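PDB 4KCT: pyruvate kinase 1 from Trypanosoma brucei brucei, which catalyses the transfer of phosphate from phosphoenolpyruvate to ADP, giving pyruvate and ATP, and has an intrinsic decarboxylase activity, probably acting on oxaloacetate. Local coordinates for residues Lys239-Gln244 and Met260-Asp265. Numbering follows the deposited sequence.
With MG (magnesium ion), chain C; PYR (pyruvic acid), chain E.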
loop_
_atom_site.group_PDB
_atom_site.type_symbol
_atom_site.label_atom_id
_atom_site.label_comp_id
_atom_site.label_asym_id
_atom_site.label_seq_id
_atom_site.Cartn_x
_atom_site.Cartn_y
_atom_site.Cartn_z
ATOM N N LYS A 239 -19.716 -14.411 -26.031
ATOM C CA LYS A 239 -20.697 -14.344 -24.950
ATOM C C LYS A 239 -20.492 -15.504 -24.005
ATOM O O LYS A 239 -20.412 -16.660 -24.425
ATOM C CB LYS A 239 -22.126 -14.357 -25.489
ATOM C CG LYS A 239 -22.375 -13.239 -26.508
ATOM C CD LYS A 239 -23.715 -13.428 -27.233
ATOM C CE LYS A 239 -24.861 -13.673 -26.268
ATOM N NZ LYS A 239 -26.124 -13.911 -27.040
ATOM N N ILE A 240 -20.241 -15.170 -22.754
ATOM C CA ILE A 240 -20.056 -16.172 -21.716
ATOM C C ILE A 240 -21.417 -16.487 -21.085
ATOM O O ILE A 240 -22.021 -15.624 -20.414
ATOM C CB ILE A 240 -19.094 -15.632 -20.636
ATOM C CG1 ILE A 240 -17.780 -15.197 -21.276
ATOM C CG2 ILE A 240 -18.888 -16.654 -19.493
ATOM C CD1 ILE A 240 -17.038 -16.323 -21.997
ATOM N N GLU A 241 -21.891 -17.722 -21.267
ATOM C CA GLU A 241 -23.270 -18.041 -20.939
ATOM C C GLU A 241 -23.425 -19.286 -20.075
ATOM O O GLU A 241 -24.552 -19.693 -19.803
ATOM C CB GLU A 241 -24.113 -18.220 -22.224
ATOM C CG GLU A 241 -23.883 -17.170 -23.278
ATOM C CD GLU A 241 -25.111 -16.947 -24.150
ATOM O OE1 GLU A 241 -26.147 -16.485 -23.615
ATOM O OE2 GLU A 241 -24.991 -17.075 -25.373
ATOM N N ASN A 242 -22.313 -19.950 -19.742
ATOM C CA ASN A 242 -22.377 -21.187 -18.948
ATOM C C ASN A 242 -21.061 -21.446 -18.231
ATOM O O ASN A 242 -20.121 -20.636 -18.339
ATOM C CB ASN A 242 -22.775 -22.408 -19.836
ATOM C CG ASN A 242 -21.577 -23.026 -20.575
ATOM O OD1 ASN A 242 -20.638 -22.324 -20.978
ATOM N ND2 ASN A 242 -21.639 -24.348 -20.804
ATOM N N HIS A 243 -20.997 -22.519 -17.446
ATOM C CA HIS A 243 -19.851 -22.698 -16.560
ATOM C C HIS A 243 -18.563 -22.933 -17.350
ATOM O O HIS A 243 -17.485 -22.552 -16.903
ATOM C CB HIS A 243 -20.094 -23.816 -15.551
ATOM C CG HIS A 243 -19.817 -25.173 -16.103
ATOM N ND1 HIS A 243 -20.633 -25.752 -17.026
ATOM C CD2 HIS A 243 -18.669 -25.977 -16.026
ATOM C CE1 HIS A 243 -20.072 -26.911 -17.446
ATOM N NE2 HIS A 243 -18.863 -27.037 -16.845
ATOM N N GLN A 244 -18.661 -23.572 -18.522
ATOM C CA GLN A 244 -17.474 -23.782 -19.385
ATOM C C GLN A 244 -16.854 -22.476 -19.821
ATOM O O GLN A 244 -15.643 -22.324 -19.786
ATOM C CB GLN A 244 -17.834 -24.590 -20.650
ATOM C CG GLN A 244 -18.332 -25.992 -20.371
ATOM C CD GLN A 244 -18.910 -26.640 -21.630
ATOM O OE1 GLN A 244 -20.051 -26.370 -22.028
ATOM N NE2 GLN A 244 -18.076 -27.352 -22.329
ATOM N N MET A 260 -18.835 -10.587 -23.735
ATOM C CA MET A 260 -20.082 -10.166 -23.108
ATOM C C MET A 260 -20.419 -11.075 -21.952
ATOM O O MET A 260 -20.378 -12.281 -22.075
ATOM C CB MET A 260 -21.248 -10.172 -24.127
ATOM C CG MET A 260 -22.568 -9.840 -23.461
ATOM S SD MET A 260 -24.012 -10.264 -24.455
ATOM C CE MET A 260 -23.694 -9.304 -25.933
ATOM N N VAL A 261 -20.740 -10.485 -20.812
ATOM C CA VAL A 261 -21.260 -11.250 -19.704
ATOM C C VAL A 261 -22.759 -11.434 -19.914
ATOM O O VAL A 261 -23.531 -10.492 -19.741
ATOM C CB VAL A 261 -20.986 -10.532 -18.343
ATOM C CG1 VAL A 261 -21.519 -11.365 -17.170
ATOM C CG2 VAL A 261 -19.488 -10.264 -18.186
ATOM N N ALA A 262 -23.141 -12.587 -20.459
ATOM C CA ALA A 262 -24.490 -12.771 -20.968
ATOM C C ALA A 262 -25.368 -13.341 -19.847
ATOM O O ALA A 262 -25.485 -14.552 -19.692
ATOM C CB ALA A 262 -24.475 -13.705 -22.174
ATOM N N ARG A 263 -25.812 -12.459 -18.960
ATOM C CA ARG A 263 -26.304 -12.865 -17.645
ATOM C C ARG A 263 -27.601 -13.668 -17.671
ATOM O O ARG A 263 -27.913 -14.345 -16.707
ATOM C CB ARG A 263 -26.456 -11.658 -16.732
ATOM C CG ARG A 263 -25.114 -11.012 -16.419
ATOM C CD ARG A 263 -25.288 -9.918 -15.394
ATOM N NE ARG A 263 -26.364 -8.985 -15.750
ATOM C CZ ARG A 263 -26.696 -7.943 -14.999
ATOM N NH1 ARG A 263 -26.023 -7.709 -13.882
ATOM N NH2 ARG A 263 -27.787 -7.231 -15.276
ATOM N N GLY A 264 -28.358 -13.564 -18.769
ATOM C CA GLY A 264 -29.637 -14.274 -18.894
ATOM C C GLY A 264 -29.412 -15.768 -18.884
ATOM O O GLY A 264 -29.777 -16.469 -17.917
ATOM N N ASP A 265 -28.707 -16.252 -19.902
ATOM C CA ASP A 265 -28.366 -17.672 -19.970
ATOM C C ASP A 265 -27.448 -18.090 -18.809
ATOM O O ASP A 265 -27.566 -19.196 -18.247
ATOM C CB ASP A 265 -27.749 -17.992 -21.339
ATOM C CG ASP A 265 -28.821 -18.171 -22.434
ATOM O OD1 ASP A 265 -28.762 -17.485 -23.494
ATOM O OD2 ASP A 265 -29.803 -18.886 -22.151
HETATM MG MG MG C . -27.945 -15.786 -24.090
HETATM C C PYR E . -28.134 -13.606 -22.399
HETATM O O PYR E . -28.135 -12.788 -21.438
HETATM O OXT PYR E . -28.228 -14.846 -22.173
HETATM C CA PYR E . -27.886 -13.122 -23.792
HETATM O O3 PYR E . -27.915 -13.917 -24.749
HETATM C CB PYR E . -27.487 -11.686 -24.017
HETATM O O HOH W 1 -27.453 -16.928 -26.039
HETATM O O HOH W 2 -29.925 -15.635 -24.866
#
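Strands 235-240 and 258-262 run parallel beside the bound pyruvate. Ile240 N donates to Met260 O almost straight along the C=O axis, at 3.0 Å. Ala262 N returns a bond to Ile240 O from above the carbonyl plane. Lys239 and Met260 point the same way from one face of the sheet. The Lys239 CB lies against the Ala262 methyl. Lys239 CG, anti to the carbonyl carbon (chi1 -55°), rests on Met260 CB and SD. The chain then bends at chi3 (50°), and Lys239 CE passes alongside Met260 SD at 4.0 Å. Lys239 NZ donates a hydrogen bond to PYR O3 at 2.9 Å; it also forms a salt bridge with Asp84 and a hydrogen bond with Ser212. Its positive charge there would probably polarise the keto group and stabilise an enolate. Met260 SD flanks the methyl carbon PYR CB at 3.8 Å. Glu241 OE1 and Asp265 OD1 each bind MG at 2.0 Å. Glu241 OE1 and Asp265 OD1 sit 2.8 Å apart, bridged by the metal, with their carboxylate planes turned 58° to each other. Glu241 OE2 is held by Phe213 N and a metal-bound water. Pyruvate chelates the ion through OXT and O3, and two waters complete six ligands. At the start of helix 263-269, Gly264 N donates to PYR O, and Asp265 N donates to PYR OXT at 2.7 Å. This is the pyruvate kinase active site, at the C-terminal mouth of a TIM barrel.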